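Long-range contacts in methyl-coenzyme M reductase gamma subunit (Methermicoccus shengliensis DSM 18856, PDB 7NKG), which forms part of methyl-coenzyme M reductase, the nickel enzyme that uses factor 430 to release methane from methyl-coenzyme M, with coenzyme B as the second substrate: residues C[153-158]-C[171-176]; C[86-91]-C[147-152]; C[181-186]-C[198-203]. All coordinates share one frame; numbering follows the deposited sequence.

Contact 1 (C[153-158]-C[171-176]). With F43 (factor 430), chain V.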
loop_
_atom_site.group_PDB
_atom_site.type_symbol
_atom_site.label_atom_id
_atom_site.label_comp_id
_atom_site.label_asym_id
_atom_site.label_seq_id
_atom_site.Cartn_x
_atom_site.Cartn_y
_atom_site.Cartn_z
ATOM N N GLY C 153 -35.855 13.586 -9.260
ATOM C CA GLY C 153 -35.019 12.400 -9.108
ATOM C C GLY C 153 -33.595 12.619 -9.615
ATOM O O GLY C 153 -32.740 11.748 -9.446
ATOM N N ALA C 154 -33.328 13.757 -10.273
ATOM C CA ALA C 154 -32.002 14.090 -10.810
ATOM C C ALA C 154 -31.943 15.607 -11.107
ATOM O O ALA C 154 -32.978 16.221 -11.396
ATOM C CB ALA C 154 -31.733 13.301 -12.080
ATOM N N THR C 155 -30.742 16.209 -11.077
ATOM C CA THR C 155 -30.538 17.647 -11.328
ATOM C C THR C 155 -31.400 18.453 -10.332
ATOM O O THR C 155 -32.308 19.184 -10.705
ATOM C CB THR C 155 -30.809 17.988 -12.802
ATOM O OG1 THR C 155 -30.172 17.023 -13.637
ATOM C CG2 THR C 155 -30.354 19.389 -13.146
ATOM N N VAL C 156 -31.097 18.267 -9.059
ATOM C CA VAL C 156 -31.911 18.765 -7.963
ATOM C C VAL C 156 -31.680 20.233 -7.603
ATOM O O VAL C 156 -32.525 20.802 -6.916
ATOM C CB VAL C 156 -31.740 17.853 -6.714
ATOM C CG1 VAL C 156 -32.028 16.389 -7.076
ATOM C CG2 VAL C 156 -30.350 18.004 -6.080
ATOM N N HIS C 157 -30.553 20.833 -8.031
ATOM C CA HIS C 157 -30.143 22.206 -7.695
ATOM C C HIS C 157 -31.301 23.207 -7.569
ATOM O O HIS C 157 -32.126 23.297 -8.480
ATOM C CB HIS C 157 -29.163 22.731 -8.758
ATOM C CG HIS C 157 -28.416 23.962 -8.346
ATOM N ND1 HIS C 157 -27.467 23.923 -7.342
ATOM C CD2 HIS C 157 -28.447 25.213 -8.866
ATOM C CE1 HIS C 157 -26.986 25.159 -7.247
ATOM N NE2 HIS C 157 -27.534 25.966 -8.154
ATOM N N GLY C 158 -31.374 23.907 -6.451
ATOM C CA GLY C 158 -32.418 24.904 -6.249
ATOM C C GLY C 158 -32.822 25.174 -4.812
ATOM O O GLY C 158 -33.311 26.269 -4.530
ATOM N N ASP C 171 -35.610 25.308 -11.324
ATOM C CA ASP C 171 -35.417 23.914 -11.711
ATOM C C ASP C 171 -34.644 23.963 -13.028
ATOM O O ASP C 171 -35.175 24.464 -14.023
ATOM C CB ASP C 171 -36.770 23.203 -11.912
ATOM C CG ASP C 171 -36.649 21.733 -12.293
ATOM O OD1 ASP C 171 -35.501 21.271 -12.555
ATOM O OD2 ASP C 171 -37.707 21.054 -12.388
ATOM N N MET C 172 -33.398 23.449 -13.059
ATOM C CA MET C 172 -32.613 23.451 -14.304
ATOM C C MET C 172 -33.347 22.713 -15.435
ATOM O O MET C 172 -33.228 23.124 -16.594
ATOM C CB MET C 172 -31.262 22.782 -14.076
ATOM C CG MET C 172 -30.311 22.885 -15.256
ATOM S SD MET C 172 -28.852 21.884 -14.982
ATOM C CE MET C 172 -27.770 22.514 -16.250
ATOM N N LEU C 173 -34.112 21.644 -15.108
ATOM C CA LEU C 173 -34.839 20.861 -16.114
ATOM C C LEU C 173 -36.281 21.314 -16.355
ATOM O O LEU C 173 -36.967 20.694 -17.163
ATOM C CB LEU C 173 -34.803 19.371 -15.759
ATOM C CG LEU C 173 -33.417 18.779 -15.517
ATOM C CD1 LEU C 173 -33.527 17.309 -15.220
ATOM C CD2 LEU C 173 -32.463 18.991 -16.715
ATOM N N ASP C 174 -36.736 22.390 -15.691
ATOM C CA ASP C 174 -38.052 22.966 -15.922
ATOM C C ASP C 174 -39.191 21.914 -15.917
ATOM O O ASP C 174 -39.951 21.833 -16.874
ATOM C CB ASP C 174 -38.003 23.743 -17.260
ATOM C CG ASP C 174 -39.229 24.573 -17.577
ATOM O OD1 ASP C 174 -39.946 24.955 -16.631
ATOM O OD2 ASP C 174 -39.486 24.817 -18.774
ATOM N N ARG C 175 -39.250 21.062 -14.881
ATOM C CA ARG C 175 -40.292 20.019 -14.808
ATOM C C ARG C 175 -41.651 20.587 -14.429
ATOM O O ARG C 175 -42.676 20.022 -14.808
ATOM C CB ARG C 175 -39.918 18.939 -13.789
ATOM C CG ARG C 175 -38.778 18.057 -14.238
ATOM C CD ARG C 175 -38.119 17.375 -13.077
ATOM N NE ARG C 175 -37.020 18.216 -12.616
ATOM C CZ ARG C 175 -35.848 17.783 -12.163
ATOM N NH1 ARG C 175 -35.606 16.478 -12.050
ATOM N NH2 ARG C 175 -34.911 18.648 -11.810
ATOM N N ARG C 176 -41.662 21.660 -13.642
ATOM C CA ARG C 176 -42.907 22.282 -13.208
ATOM C C ARG C 176 -42.726 23.785 -13.121
ATOM O O ARG C 176 -41.621 24.287 -12.885
ATOM C CB ARG C 176 -43.380 21.687 -11.870
ATOM C CG ARG C 176 -42.439 21.979 -10.676
ATOM C CD ARG C 176 -42.836 23.264 -9.944
ATOM N NE ARG C 176 -41.953 23.603 -8.823
ATOM C CZ ARG C 176 -40.744 24.155 -8.936
ATOM N NH1 ARG C 176 -40.031 24.445 -7.846
ATOM N NH2 ARG C 176 -40.240 24.439 -10.134
HETATM NI NI F43 V . -22.670 15.693 -5.780
HETATM N NA F43 V . -21.352 14.840 -7.141
HETATM C CHA F43 V . -19.528 16.234 -6.403
HETATM C C1A F43 V . -20.194 15.291 -7.369
HETATM C C2A F43 V . -19.612 14.847 -8.703
HETATM C C3A F43 V . -20.864 14.257 -9.385
HETATM C C4A F43 V . -21.633 13.771 -8.126
HETATM C C5A F43 V . -18.582 13.710 -8.503
HETATM C C6A F43 V . -17.955 13.242 -9.815
HETATM O O7A F43 V . -17.071 13.881 -10.384
HETATM N N8A F43 V . -18.346 12.116 -10.269
HETATM C C9A F43 V . -18.936 16.036 -9.399
HETATM C CAA F43 V . -21.678 15.244 -10.270
HETATM C CBA F43 V . -21.032 15.474 -11.636
HETATM C CCA F43 V . -22.041 15.618 -12.735
HETATM O ODA F43 V . -22.934 16.501 -12.647
HETATM O OEA F43 V . -21.913 14.851 -13.727
HETATM N NB F43 V . -23.980 14.134 -6.140
HETATM C CHB F43 V . -23.127 13.520 -8.311
HETATM C C1B F43 V . -23.735 12.970 -7.021
HETATM C C2B F43 V . -25.136 12.301 -7.202
HETATM C C3B F43 V . -26.129 13.361 -6.714
HETATM C C4B F43 V . -25.235 14.227 -5.871
HETATM N N5B F43 V . -22.948 11.868 -6.465
HETATM C C6B F43 V . -23.672 10.817 -6.109
HETATM O O7B F43 V . -23.240 9.729 -5.728
HETATM C C8B F43 V . -25.132 11.128 -6.212
HETATM C C9B F43 V . -25.434 11.680 -8.589
HETATM C CAB F43 V . -26.738 14.197 -7.863
HETATM C CBB F43 V . -27.667 15.322 -7.408
HETATM C CCB F43 V . -28.531 15.753 -8.570
HETATM O ODB F43 V . -28.524 16.949 -8.954
HETATM O OEB F43 V . -29.281 14.903 -9.118
HETATM N NC F43 V . -24.052 16.740 -4.667
HETATM C CHC F43 V . -25.838 15.163 -4.897
HETATM C C1C F43 V . -25.296 16.297 -4.420
HETATM C C2C F43 V . -26.069 17.172 -3.483
HETATM C C3C F43 V . -25.227 18.452 -3.547
HETATM C C4C F43 V . -23.907 17.985 -4.127
HETATM C C5C F43 V . -25.979 16.530 -2.095
HETATM C C6C F43 V . -26.872 17.328 -1.148
HETATM O O7C F43 V . -28.054 17.535 -1.474
HETATM O O8C F43 V . -26.418 17.749 -0.055
HETATM C C8C F43 V . -25.845 19.505 -4.484
HETATM C C9C F43 V . -27.151 20.086 -3.928
HETATM C CAC F43 V . -27.602 21.352 -4.651
HETATM O OBC F43 V . -28.563 21.991 -4.155
HETATM O OCC F43 V . -27.025 21.734 -5.702
HETATM N ND F43 V . -21.513 17.384 -5.680
HETATM C CHD F43 V . -22.776 18.749 -4.140
HETATM C C5D F43 V . -20.401 20.474 -4.204
HETATM C C6D F43 V . -21.643 21.063 -3.547
HETATM C C7D F43 V . -22.623 19.953 -3.252
HETATM O O8D F43 V . -23.319 20.137 -2.277
HETATM C C9D F43 V . -18.804 19.428 -7.022
HETATM C CAD F43 V . -17.836 20.469 -6.476
HETATM O OBD F43 V . -17.515 21.456 -7.200
HETATM O OCD F43 V . -17.362 20.382 -5.310
HETATM C C1D F43 V . -21.760 18.505 -5.001
HETATM C C2D F43 V . -20.776 19.583 -5.394
HETATM C C3D F43 V . -19.624 18.748 -5.941
HETATM C C4D F43 V . -20.326 17.525 -6.522
HETATM O O HOH W 1 -32.379 21.997 -10.834
#
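Part of the wall of the factor 430 pocket is the loop 153-158, and Arg175, just after the type I beta turn Asp171 to Asp174, whose first residue also makes an Asx turn, grips that loop from the side away from the cofactor. Its guanidinium meets two successive carbonyls edge-on: NH1 donates to Ala154 O at 2.7 Å, in the plane of that carbonyl, while NH2 reaches Thr155 O at 2.9 Å from above the carbonyl plane. The guanidinium is itself held by Asp171 in a side-on salt bridge, NE to OD2 and NH2 to OD1 (2.8 Å for the latter). Each carboxylate oxygen also takes a backbone N-H, OD1 that of Leu173 and OD2 that of Arg175, and Leu173 N and Arg175 NH2 come to OD1 from opposite faces of its plane. An acid suits this place because four donors converge on it, and an arginine because its flat edge serves acid and carbonyls together. A leucine in place of Arg175 would probably leave the buried Asp171 without its countercharge and the carbonyls of Ala154 and Thr155 without these donors, freeing the loop to shift. With its carbonyls so engaged, the loop turns backbone N-H groups to the cofactor: Thr155 N and Val156 N bind OEB and ODB, the two oxygens of one propionate side chain of factor 430. Thr155 CG2, anti to the backbone N, rests on Met172 SD at 3.4 Å, and Thr155 CB lies 3.7 Å from Leu173 CD1, whereas OG1 bonds to the backbone of another protein chain. A water links Thr155 O and His157 O to Met172 N. His157 ND1 donates almost straight (169°) to F43 OCC, 2.8 Å away in the plane of the ring.

Contact 2 (C[86-91]-C[147-152])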
loop_
_atom_site.group_PDB
_atom_site.type_symbol
_atom_site.label_atom_id
_atom_site.label_comp_id
_atom_site.label_asym_id
_atom_site.label_seq_id
_atom_site.Cartn_x
_atom_site.Cartn_y
_atom_site.Cartn_z
ATOM N N VAL C 86 -39.402 8.191 -4.556
ATOM C CA VAL C 86 -40.060 9.495 -4.588
ATOM C C VAL C 86 -39.006 10.445 -4.014
ATOM O O VAL C 86 -38.596 10.244 -2.868
ATOM C CB VAL C 86 -41.353 9.514 -3.736
ATOM C CG1 VAL C 86 -41.907 10.934 -3.615
ATOM C CG2 VAL C 86 -42.404 8.578 -4.329
ATOM N N GLN C 87 -38.515 11.413 -4.803
ATOM C CA GLN C 87 -37.483 12.334 -4.329
ATOM C C GLN C 87 -37.966 13.769 -4.437
ATOM O O GLN C 87 -38.422 14.180 -5.503
ATOM C CB GLN C 87 -36.165 12.147 -5.088
ATOM C CG GLN C 87 -35.066 13.080 -4.598
ATOM C CD GLN C 87 -33.701 12.577 -4.969
ATOM O OE1 GLN C 87 -33.107 11.763 -4.257
ATOM N NE2 GLN C 87 -33.163 13.035 -6.102
ATOM N N TRP C 88 -37.806 14.537 -3.345
ATOM C CA TRP C 88 -38.244 15.922 -3.230
ATOM C C TRP C 88 -37.091 16.886 -2.971
ATOM O O TRP C 88 -36.168 16.552 -2.233
ATOM C CB TRP C 88 -39.201 16.058 -2.037
ATOM C CG TRP C 88 -40.611 15.665 -2.353
ATOM C CD1 TRP C 88 -41.231 14.490 -2.043
ATOM C CD2 TRP C 88 -41.574 16.456 -3.060
ATOM N NE1 TRP C 88 -42.520 14.494 -2.528
ATOM C CE2 TRP C 88 -42.760 15.697 -3.149
ATOM C CE3 TRP C 88 -41.554 17.746 -3.614
ATOM C CZ2 TRP C 88 -43.912 16.182 -3.769
ATOM C CZ3 TRP C 88 -42.683 18.212 -4.255
ATOM C CH2 TRP C 88 -43.852 17.438 -4.319
ATOM N N THR C 89 -37.190 18.087 -3.532
ATOM C CA THR C 89 -36.297 19.210 -3.265
ATOM C C THR C 89 -37.198 20.281 -2.669
ATOM O O THR C 89 -38.294 20.521 -3.190
ATOM C CB THR C 89 -35.597 19.688 -4.521
ATOM O OG1 THR C 89 -34.750 18.633 -4.988
ATOM C CG2 THR C 89 -34.762 20.949 -4.283
ATOM N N ASP C 90 -36.757 20.911 -1.569
ATOM C CA ASP C 90 -37.586 21.895 -0.861
ATOM C C ASP C 90 -36.822 23.195 -0.645
ATOM O O ASP C 90 -35.736 23.171 -0.068
ATOM C CB ASP C 90 -37.994 21.307 0.496
ATOM C CG ASP C 90 -38.905 20.110 0.340
ATOM O OD1 ASP C 90 -40.064 20.307 -0.061
ATOM O OD2 ASP C 90 -38.452 18.974 0.620
ATOM N N SER C 91 -37.397 24.332 -1.072
ATOM C CA SER C 91 -36.740 25.619 -0.902
ATOM C C SER C 91 -36.464 25.942 0.553
ATOM O O SER C 91 -37.289 25.675 1.429
ATOM C CB SER C 91 -37.583 26.746 -1.491
ATOM O OG SER C 91 -36.886 27.982 -1.451
ATOM N N ALA C 147 -44.924 25.338 -5.544
ATOM C CA ALA C 147 -43.967 26.313 -6.078
ATOM C C ALA C 147 -42.623 26.174 -5.333
ATOM O O ALA C 147 -41.558 26.171 -5.976
ATOM C CB ALA C 147 -44.501 27.732 -5.908
ATOM N N LEU C 148 -42.647 26.139 -3.977
ATOM C CA LEU C 148 -41.410 26.076 -3.203
ATOM C C LEU C 148 -40.788 24.692 -3.171
ATOM O O LEU C 148 -39.643 24.587 -2.748
ATOM C CB LEU C 148 -41.646 26.576 -1.770
ATOM C CG LEU C 148 -42.131 28.027 -1.632
ATOM C CD1 LEU C 148 -42.567 28.313 -0.205
ATOM C CD2 LEU C 148 -41.055 29.029 -2.035
ATOM N N ALA C 149 -41.483 23.655 -3.652
ATOM C CA ALA C 149 -40.954 22.299 -3.660
ATOM C C ALA C 149 -41.119 21.704 -5.057
ATOM O O ALA C 149 -41.935 22.185 -5.847
ATOM C CB ALA C 149 -41.705 21.462 -2.630
ATOM N N GLY C 150 -40.343 20.667 -5.355
ATOM C CA GLY C 150 -40.462 19.977 -6.628
ATOM C C GLY C 150 -39.948 18.560 -6.544
ATOM O O GLY C 150 -38.969 18.301 -5.832
ATOM N N LEU C 151 -40.629 17.638 -7.229
ATOM C CA LEU C 151 -40.187 16.246 -7.307
ATOM C C LEU C 151 -39.049 16.242 -8.308
ATOM O O LEU C 151 -39.235 16.677 -9.450
ATOM C CB LEU C 151 -41.303 15.341 -7.819
ATOM C CG LEU C 151 -42.357 14.940 -6.807
ATOM C CD1 LEU C 151 -43.591 14.488 -7.512
ATOM C CD2 LEU C 151 -41.853 13.835 -5.892
ATOM N N ARG C 152 -37.879 15.800 -7.874
ATOM C CA ARG C 152 -36.675 15.785 -8.705
ATOM C C ARG C 152 -35.846 14.574 -8.385
ATOM O O ARG C 152 -35.195 14.558 -7.350
ATOM C CB ARG C 152 -35.834 17.045 -8.444
ATOM C CG ARG C 152 -36.618 18.343 -8.576
ATOM C CD ARG C 152 -35.788 19.567 -8.304
ATOM N NE ARG C 152 -36.615 20.761 -8.427
ATOM C CZ ARG C 152 -36.174 22.007 -8.321
ATOM N NH1 ARG C 152 -34.881 22.248 -8.091
ATOM N NH2 ARG C 152 -37.010 23.027 -8.474
#
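Backbone bonds join Thr89 and Gly150 in both directions, Thr89 N to Gly150 O at 2.9 Å and Gly150 N to Thr89 O at 3.0 Å. Arg152 N donates to Gln87 O and Ser91 N to Leu148 O, so the pairing runs on past both ends of strand 149-151. One side chain adds to it: Gln87 NE2 reaches Arg152 O at 2.8 Å on a lone pair of that carbonyl, its chain extended with CG anti to the backbone N (chi1 -179°), while OE1 goes to Arg121. The strands are antiparallel, and 149-151 forms an outermost strand of the chain's four-stranded antiparallel sheet. Apolar contacts gather on the face of Trp88 and Leu151, a non-hydrogen-bonded pair. Leu151 CD2 lies over the five-membered ring of Trp88, 3.6 Å from its centroid, as a CH-pi contact, and also meets Val86 CG1 at 3.7 Å. The indole reaches on to Ala149 CB, and its CE3 comes within 3.4 Å of Gly150 C. On the other face, the extended Arg152 passes Thr89 at about a right angle, packing CD 3.6 Å from Thr89 OG1, whose bond is to Gly120 O. Glycine suits position 150 because a CB there would crowd Arg152 NE.

Contact 3 (C[181-186]-C[198-203]); sequences GTIIMD and VDLGKP
Thr182 OG1 donates to Asp199 OD1 at 2.6 Å, a short bond between side chains that cross at about a right angle. The hydroxyl meets this oxygen on its syn side, 21° out of the carboxylate plane. On the anti side the same oxygen accepts Gly201 N at 2.9 Å, closing an Asx turn, so two donors fix the rotation of the carboxylate. Both torsions help: Thr182 OG1 and Asp199 CG are each anti to their own backbone N (chi1 -163° and -172°), which brings hydroxyl and acid together. A water donates a hydrogen bond to Thr182 OG1 at 2.7 Å and a weak one to Asp199 OD2. Threonine and aspartate suit this more open edge, where polar groups can be shared with solvent.

The two segments lie on the arms of a beta hairpin, strands 182-187 and 193-201, within a three-stranded antiparallel sheet whose other outer strand is 176-179. Met185 and Val198 form a hydrogen-bonded pair, Met185 N donating to Val198 O at 2.9 Å and Val198 N to Met185 O. Farther along, Leu200 N donates to Ile183 O at 2.8 Å and Ile183 N to Gly201 O. Gly201 has a positive phi, a conformation that glycine adopts readily.

Packing spreads outward from these bonds. Leu200 packs against two neighbours, its CB 4.1 Å from Ile183 CG2 and its CD1 4.0 Å from Met185 CB. The Pro203 ring touches Ile183 CG1 through CG, while the methyl Ile184 CD1 comes against Asp199 CA. Ile40 of helix 34-41 packs against Met185 and Val198.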
loop_
_atom_site.group_PDB
_atom_site.type_symbol
_atom_site.label_atom_id
_atom_site.label_comp_id
_atom_site.label_asym_id
_atom_site.label_seq_id
_atom_site.Cartn_x
_atom_site.Cartn_y
_atom_site.Cartn_z
ATOM N N GLY C 181 -51.786 30.963 -13.365
ATOM C CA GLY C 181 -52.391 30.869 -12.043
ATOM C C GLY C 181 -52.357 29.521 -11.348
ATOM O O GLY C 181 -52.929 29.393 -10.265
ATOM N N THR C 182 -51.642 28.521 -11.901
ATOM C CA THR C 182 -51.530 27.214 -11.235
ATOM C C THR C 182 -50.182 26.565 -11.534
ATOM O O THR C 182 -49.546 26.916 -12.528
ATOM C CB THR C 182 -52.670 26.269 -11.661
ATOM O OG1 THR C 182 -52.758 25.192 -10.715
ATOM C CG2 THR C 182 -52.514 25.765 -13.117
ATOM N N ILE C 183 -49.752 25.614 -10.686
ATOM C CA ILE C 183 -48.484 24.929 -10.930
ATOM C C ILE C 183 -48.765 23.755 -11.839
ATOM O O ILE C 183 -49.571 22.881 -11.496
ATOM C CB ILE C 183 -47.777 24.484 -9.634
ATOM C CG1 ILE C 183 -47.351 25.741 -8.809
ATOM C CG2 ILE C 183 -46.570 23.550 -9.975
ATOM C CD1 ILE C 183 -46.087 26.529 -9.325
ATOM N N ILE C 184 -48.055 23.705 -12.966
ATOM C CA ILE C 184 -48.179 22.625 -13.928
ATOM C C ILE C 184 -46.889 21.845 -13.925
ATOM O O ILE C 184 -45.833 22.438 -14.114
ATOM C CB ILE C 184 -48.440 23.198 -15.360
ATOM C CG1 ILE C 184 -49.832 23.887 -15.449
ATOM C CG2 ILE C 184 -48.263 22.119 -16.456
ATOM C CD1 ILE C 184 -51.040 23.024 -15.194
ATOM N N MET C 185 -46.981 20.517 -13.809
ATOM C CA MET C 185 -45.852 19.623 -13.935
ATOM C C MET C 185 -46.118 18.798 -15.213
ATOM O O MET C 185 -47.108 18.077 -15.276
ATOM C CB MET C 185 -45.758 18.696 -12.721
ATOM C CG MET C 185 -44.523 17.858 -12.754
ATOM S SD MET C 185 -44.230 16.956 -11.231
ATOM C CE MET C 185 -42.590 16.311 -11.619
ATOM N N ASP C 186 -45.279 18.961 -16.244
ATOM C CA ASP C 186 -45.467 18.273 -17.529
ATOM C C ASP C 186 -44.245 17.419 -17.947
ATOM O O ASP C 186 -44.086 17.098 -19.122
ATOM C CB ASP C 186 -45.869 19.281 -18.618
ATOM C CG ASP C 186 -44.876 20.396 -18.858
ATOM O OD1 ASP C 186 -43.750 20.321 -18.307
ATOM O OD2 ASP C 186 -45.226 21.352 -19.591
ATOM N N VAL C 198 -49.956 17.841 -15.589
ATOM C CA VAL C 198 -50.485 17.495 -14.278
ATOM C C VAL C 198 -50.621 18.801 -13.501
ATOM O O VAL C 198 -49.654 19.562 -13.380
ATOM C CB VAL C 198 -49.634 16.442 -13.535
ATOM C CG1 VAL C 198 -50.151 16.232 -12.113
ATOM C CG2 VAL C 198 -49.637 15.124 -14.304
ATOM N N ASP C 199 -51.825 19.078 -13.012
ATOM C CA ASP C 199 -52.118 20.297 -12.274
ATOM C C ASP C 199 -51.903 20.073 -10.776
ATOM O O ASP C 199 -52.705 19.391 -10.129
ATOM C CB ASP C 199 -53.566 20.731 -12.561
ATOM C CG ASP C 199 -53.952 22.088 -12.009
ATOM O OD1 ASP C 199 -53.158 22.663 -11.225
ATOM O OD2 ASP C 199 -55.049 22.572 -12.351
ATOM N N LEU C 200 -50.824 20.656 -10.232
ATOM C CA LEU C 200 -50.523 20.575 -8.803
ATOM C C LEU C 200 -51.153 21.706 -7.967
ATOM O O LEU C 200 -50.896 21.779 -6.768
ATOM C CB LEU C 200 -49.005 20.515 -8.582
ATOM C CG LEU C 200 -48.247 19.385 -9.296
ATOM C CD1 LEU C 200 -46.763 19.438 -8.940
ATOM C CD2 LEU C 200 -48.812 18.002 -8.957
ATOM N N GLY C 201 -51.999 22.533 -8.568
ATOM C CA GLY C 201 -52.737 23.540 -7.833
ATOM C C GLY C 201 -51.959 24.779 -7.504
ATOM O O GLY C 201 -50.841 24.990 -7.983
ATOM N N LYS C 202 -52.566 25.600 -6.666
ATOM C CA LYS C 202 -52.011 26.892 -6.352
ATOM C C LYS C 202 -50.810 26.831 -5.411
ATOM O O LYS C 202 -50.778 25.977 -4.517
ATOM C CB LYS C 202 -53.083 27.801 -5.731
ATOM C CG LYS C 202 -53.507 27.415 -4.311
ATOM C CD LYS C 202 -54.827 28.059 -3.898
ATOM C CE LYS C 202 -55.313 27.550 -2.554
ATOM N NZ LYS C 202 -55.867 26.168 -2.577
ATOM N N PRO C 203 -49.861 27.782 -5.513
ATOM C CA PRO C 203 -48.801 27.845 -4.500
ATOM C C PRO C 203 -49.345 28.380 -3.179
ATOM O O PRO C 203 -50.366 29.083 -3.155
ATOM C CB PRO C 203 -47.851 28.917 -5.049
ATOM C CG PRO C 203 -48.245 29.116 -6.476
ATOM C CD PRO C 203 -49.719 28.888 -6.479
HETATM O O HOH W 2 -55.387 24.933 -10.024
#

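Contact 2 is the nearer neighbour of each of the other two, its centre about 9 Å from that of contact 1 and about 13 Å from that of contact 3, while the centres of contacts 1 and 3 are about 16 Å apart. Arg176, which follows the turn of contact 1, ties it to contact 2, with NE 3.3 Å from Ala149 O in a probable hydrogen bond. Toward contact 3, Arg175 O lies 3.2 Å from Asp186 N, again a probable hydrogen bond, and joins the turn to the hairpin. Contacts 2 and 3 touch through Ala147 CB and Pro203 CB, 3.7 Å apart. Contact 1 binds factor 430 directly. The side chain of Gln87 is about 5 Å from factor 430, and that of Met185 about 14 Å.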